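MdcE (Pseudomonas aeruginosa, PDB 5VIP) is the gamma subunit of a biotin-independent malonate decarboxylase and probably acts as a transferase in malonate decarboxylation. Local coordinates at residues A163-H175 with A250-G262. Sequence-based numbering, arbitrary orientation.
Sequences AHGYQANRLIALH and ALADILGGPRDLG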
loop_
_atom_site.group_PDB
_atom_site.type_symbol
_atom_site.label_atom_id
_atom_site.label_comp_id
_atom_site.label_asym_id
_atom_site.label_seq_id
_atom_site.Cartn_x
_atom_site.Cartn_y
_atom_site.Cartn_z
ATOM N N ALA A 163 -3.686 1.915 3.430
ATOM C CA ALA A 163 -5.015 1.383 3.127
ATOM C C ALA A 163 -6.089 2.464 3.144
ATOM O O ALA A 163 -7.079 2.376 2.424
ATOM C CB ALA A 163 -5.385 0.278 4.118
ATOM N N HIS A 164 -5.893 3.474 3.985
ATOM C CA HIS A 164 -6.922 4.480 4.204
ATOM C C HIS A 164 -6.318 5.873 4.144
ATOM O O HIS A 164 -5.868 6.410 5.156
ATOM C CB HIS A 164 -7.601 4.247 5.553
ATOM C CG HIS A 164 -8.677 5.237 5.866
ATOM N ND1 HIS A 164 -9.778 5.422 5.055
ATOM C CD2 HIS A 164 -8.832 6.084 6.913
ATOM C CE1 HIS A 164 -10.559 6.350 5.583
ATOM N NE2 HIS A 164 -10.012 6.763 6.714
ATOM N N GLY A 165 -6.261 6.422 2.938
ATOM C CA GLY A 165 -5.777 7.763 2.743
ATOM C C GLY A 165 -4.690 7.934 1.703
ATOM O O GLY A 165 -4.708 8.914 0.984
ATOM N N TYR A 166 -3.737 7.009 1.605
ATOM C CA TYR A 166 -2.532 7.342 0.853
ATOM C C TYR A 166 -2.728 7.209 -0.671
ATOM O O TYR A 166 -1.837 7.564 -1.441
ATOM C CB TYR A 166 -1.346 6.465 1.255
ATOM C CG TYR A 166 -0.072 7.249 1.521
ATOM C CD1 TYR A 166 0.847 6.812 2.469
ATOM C CD2 TYR A 166 0.152 8.486 0.912
ATOM C CE1 TYR A 166 2.007 7.538 2.728
ATOM C CE2 TYR A 166 1.298 9.220 1.187
ATOM C CZ TYR A 166 2.222 8.734 2.085
ATOM O OH TYR A 166 3.365 9.468 2.373
ATOM N N GLN A 167 -3.878 6.723 -1.125
ATOM C CA GLN A 167 -4.148 6.715 -2.562
ATOM C C GLN A 167 -4.814 8.005 -3.055
ATOM O O GLN A 167 -5.227 8.085 -4.205
ATOM C CB GLN A 167 -5.022 5.515 -2.935
ATOM C CG GLN A 167 -4.271 4.195 -2.965
ATOM C CD GLN A 167 -3.080 4.224 -3.927
ATOM O OE1 GLN A 167 -3.229 4.549 -5.100
ATOM N NE2 GLN A 167 -1.895 3.887 -3.423
ATOM N N ALA A 168 -4.915 9.011 -2.194
ATOM C CA ALA A 168 -5.671 10.228 -2.527
ATOM C C ALA A 168 -5.058 11.042 -3.677
ATOM O O ALA A 168 -3.834 11.091 -3.838
ATOM C CB ALA A 168 -5.801 11.117 -1.277
ATOM N N ASN A 169 -5.918 11.669 -4.476
ATOM C CA ASN A 169 -5.492 12.720 -5.410
ATOM C C ASN A 169 -4.827 13.896 -4.687
ATOM O O ASN A 169 -3.893 14.500 -5.196
ATOM C CB ASN A 169 -6.674 13.271 -6.209
ATOM C CG ASN A 169 -7.359 12.228 -7.058
ATOM O OD1 ASN A 169 -8.304 11.578 -6.616
ATOM N ND2 ASN A 169 -6.911 12.089 -8.298
ATOM N N ARG A 170 -5.348 14.242 -3.516
ATOM C CA ARG A 170 -4.829 15.375 -2.744
ATOM C C ARG A 170 -4.838 15.051 -1.264
ATOM O O ARG A 170 -5.807 14.488 -0.756
ATOM C CB ARG A 170 -5.649 16.643 -2.988
ATOM C CG ARG A 170 -5.770 17.070 -4.436
ATOM C CD ARG A 170 -4.508 17.731 -4.964
ATOM N NE ARG A 170 -4.786 18.277 -6.285
ATOM C CZ ARG A 170 -4.846 17.546 -7.396
ATOM N NH1 ARG A 170 -4.623 16.236 -7.354
ATOM N NH2 ARG A 170 -5.132 18.122 -8.551
ATOM N N LEU A 171 -3.744 15.390 -0.585
ATOM C CA LEU A 171 -3.632 15.193 0.851
ATOM C C LEU A 171 -3.648 16.537 1.572
ATOM O O LEU A 171 -2.857 17.432 1.257
ATOM C CB LEU A 171 -2.353 14.436 1.206
ATOM C CG LEU A 171 -2.266 12.957 0.811
ATOM C CD1 LEU A 171 -0.892 12.430 1.160
ATOM C CD2 LEU A 171 -3.345 12.138 1.512
ATOM N N ILE A 172 -4.556 16.666 2.531
ATOM C CA ILE A 172 -4.637 17.857 3.381
ATOM C C ILE A 172 -4.448 17.443 4.825
ATOM O O ILE A 172 -5.097 16.508 5.288
ATOM C CB ILE A 172 -5.995 18.576 3.225
ATOM C CG1 ILE A 172 -6.160 19.084 1.792
ATOM C CG2 ILE A 172 -6.150 19.710 4.266
ATOM C CD1 ILE A 172 -7.614 19.377 1.410
ATOM N N ALA A 173 -3.554 18.119 5.543
ATOM C CA ALA A 173 -3.323 17.779 6.937
ATOM C C ALA A 173 -3.665 18.960 7.844
ATOM O O ALA A 173 -3.418 20.106 7.486
ATOM C CB ALA A 173 -1.869 17.359 7.153
ATOM N N LEU A 174 -4.220 18.674 9.013
ATOM C CA LEU A 174 -4.329 19.689 10.053
ATOM C C LEU A 174 -2.937 19.963 10.629
ATOM O O LEU A 174 -2.140 19.039 10.839
ATOM C CB LEU A 174 -5.305 19.249 11.144
ATOM C CG LEU A 174 -6.698 18.895 10.613
ATOM C CD1 LEU A 174 -7.652 18.566 11.732
ATOM C CD2 LEU A 174 -7.236 20.007 9.729
ATOM N N HIS A 175 -2.633 21.239 10.847
ATOM C CA HIS A 175 -1.320 21.626 11.334
ATOM C C HIS A 175 -1.354 21.587 12.854
ATOM O O HIS A 175 -1.603 22.602 13.511
ATOM C CB HIS A 175 -0.931 23.016 10.813
ATOM C CG HIS A 175 0.482 23.409 11.120
ATOM N ND1 HIS A 175 0.820 24.198 12.199
ATOM C CD2 HIS A 175 1.644 23.126 10.484
ATOM C CE1 HIS A 175 2.129 24.380 12.218
ATOM N NE2 HIS A 175 2.653 23.741 11.189
ATOM N N ALA A 250 -9.916 21.674 -2.952
ATOM C CA ALA A 250 -9.208 20.472 -3.383
ATOM C C ALA A 250 -10.018 19.760 -4.462
ATOM O O ALA A 250 -9.486 19.363 -5.490
ATOM C CB ALA A 250 -8.943 19.552 -2.195
ATOM N N LEU A 251 -11.321 19.647 -4.225
ATOM C CA LEU A 251 -12.245 19.021 -5.156
ATOM C C LEU A 251 -12.240 19.740 -6.503
ATOM O O LEU A 251 -12.131 19.114 -7.564
ATOM C CB LEU A 251 -13.650 19.003 -4.547
ATOM C CG LEU A 251 -14.786 18.411 -5.367
ATOM C CD1 LEU A 251 -14.416 17.004 -5.796
ATOM C CD2 LEU A 251 -16.071 18.401 -4.547
ATOM N N ALA A 252 -12.342 21.066 -6.449
ATOM C CA ALA A 252 -12.271 21.895 -7.646
ATOM C C ALA A 252 -10.945 21.709 -8.369
ATOM O O ALA A 252 -10.905 21.639 -9.598
ATOM C CB ALA A 252 -12.479 23.376 -7.282
ATOM N N ASP A 253 -9.859 21.624 -7.603
ATOM C CA ASP A 253 -8.516 21.478 -8.168
ATOM C C ASP A 253 -8.308 20.126 -8.867
ATOM O O ASP A 253 -7.565 20.030 -9.845
ATOM C CB ASP A 253 -7.461 21.670 -7.067
ATOM C CG ASP A 253 -6.053 21.718 -7.617
ATOM O OD1 ASP A 253 -5.667 22.764 -8.181
ATOM O OD2 ASP A 253 -5.331 20.709 -7.495
ATOM N N ILE A 254 -8.973 19.087 -8.366
ATOM C CA ILE A 254 -8.855 17.741 -8.932
ATOM C C ILE A 254 -9.658 17.578 -10.218
ATOM O O ILE A 254 -9.150 17.070 -11.220
ATOM C CB ILE A 254 -9.333 16.670 -7.924
ATOM C CG1 ILE A 254 -8.404 16.622 -6.721
ATOM C CG2 ILE A 254 -9.443 15.290 -8.590
ATOM C CD1 ILE A 254 -9.058 16.023 -5.470
ATOM N N LEU A 255 -10.916 18.013 -10.179
ATOM C CA LEU A 255 -11.874 17.732 -11.250
ATOM C C LEU A 255 -11.371 18.116 -12.647
ATOM O O LEU A 255 -10.885 19.225 -12.866
ATOM C CB LEU A 255 -13.198 18.436 -10.961
ATOM C CG LEU A 255 -14.041 17.798 -9.859
ATOM C CD1 LEU A 255 -15.165 18.738 -9.421
ATOM C CD2 LEU A 255 -14.602 16.466 -10.333
ATOM N N GLY A 256 -11.472 17.161 -13.569
ATOM C CA GLY A 256 -11.090 17.358 -14.956
ATOM C C GLY A 256 -9.605 17.198 -15.210
ATOM O O GLY A 256 -9.172 17.118 -16.361
ATOM N N GLY A 257 -8.825 17.149 -14.133
ATOM C CA GLY A 257 -7.379 17.080 -14.231
ATOM C C GLY A 257 -6.843 15.662 -14.266
ATOM O O GLY A 257 -7.609 14.695 -14.292
ATOM N N PRO A 258 -5.514 15.525 -14.280
ATOM C CA PRO A 258 -4.893 14.199 -14.272
ATOM C C PRO A 258 -5.254 13.449 -12.985
ATOM O O PRO A 258 -5.507 14.076 -11.952
ATOM C CB PRO A 258 -3.390 14.505 -14.345
ATOM C CG PRO A 258 -3.303 15.928 -14.832
ATOM C CD PRO A 258 -4.515 16.606 -14.283
ATOM N N ARG A 259 -5.280 12.126 -13.049
ATOM C CA ARG A 259 -5.789 11.319 -11.945
ATOM C C ARG A 259 -4.682 10.650 -11.129
ATOM O O ARG A 259 -4.921 9.646 -10.467
ATOM C CB ARG A 259 -6.766 10.268 -12.483
ATOM C CG ARG A 259 -8.060 10.908 -13.010
ATOM C CD ARG A 259 -8.977 9.936 -13.728
ATOM N NE ARG A 259 -10.070 10.651 -14.396
ATOM C CZ ARG A 259 -11.009 10.075 -15.140
ATOM N NH1 ARG A 259 -11.010 8.760 -15.312
ATOM N NH2 ARG A 259 -11.951 10.817 -15.717
ATOM N N ASP A 260 -3.482 11.226 -11.162
ATOM C CA ASP A 260 -2.340 10.686 -10.417
ATOM C C ASP A 260 -2.398 10.980 -8.921
ATOM O O ASP A 260 -3.143 11.854 -8.473
ATOM C CB ASP A 260 -1.028 11.244 -10.974
ATOM C CG ASP A 260 -0.881 11.012 -12.461
ATOM O OD1 ASP A 260 -1.391 11.845 -13.242
ATOM O OD2 ASP A 260 -0.253 9.999 -12.847
ATOM N N LEU A 261 -1.605 10.235 -8.157
ATOM C CA LEU A 261 -1.404 10.509 -6.742
ATOM C C LEU A 261 -0.951 11.946 -6.526
ATOM O O LEU A 261 -0.184 12.478 -7.324
ATOM C CB LEU A 261 -0.362 9.561 -6.153
ATOM C CG LEU A 261 -0.758 8.093 -6.103
ATOM C CD1 LEU A 261 0.295 7.331 -5.350
ATOM C CD2 LEU A 261 -2.092 7.969 -5.421
ATOM N N GLY A 262 -1.422 12.562 -5.445
ATOM C CA GLY A 262 -1.064 13.931 -5.116
ATOM C C GLY A 262 0.413 14.247 -5.083
ATOM O O GLY A 262 0.826 15.313 -5.554
HETATM O O HOH W 1 -4.838 13.898 -9.223
#
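R170 and D253 form a salt bridge between strand 170-174 and the last turn of helix 237-254. The arginine grips side-on. NE and NH2 both donate to the single oxygen OD2 of D253, and R170 NE lies 2.8 Å from D253 OD2. OD2 lies in the guanidinium plane, yet the carboxylate is turned 76° against that plane. Relative to the carboxylate, NE comes nearly along the C-O bond and NH2 from above the plane. The R170 chain bends at its second torsion (chi2 -76°), which turns the guanidinium toward the helix end.

I254 packs against the arginine. I254 CG1 sits over the centre of one guanidinium face, and also 3.5 Å from R170 CG. The two side chains run past each other in opposite directions. I254 CD1 reaches N169 CB at 3.7 Å. In an apolar pair, I172 CD1 meets A250 CB at 3.8 Å.

One water ties the loop after the helix to N169 and R170. It accepts from N169 ND2 and R170 NH1 and donates to the carbonyl oxygens of P258 and D260. N169 OD1 is bonded instead to L148 N.

Further along, G262 N donates to A168 O (3.3 Å). L261 CD2 packs 3.4 Å from Q167 O and also touches Q167 OE1, which accepts from R142. Q167 and L261 also pack on the chain of another protein.

The contact joins an inner strand of the mixed sheet and the loop before it to the C-terminal end of helix 237-254 and the loop after it. This is consistent with the crotonase-like fold of carboxyltransferase subunits. I149 of the adjacent strand 148-152 packs on I172, A250 and I254. W224 makes a cation-pi contact with R170, and helix 127-143 borders the loop after helix 237-254 through R142.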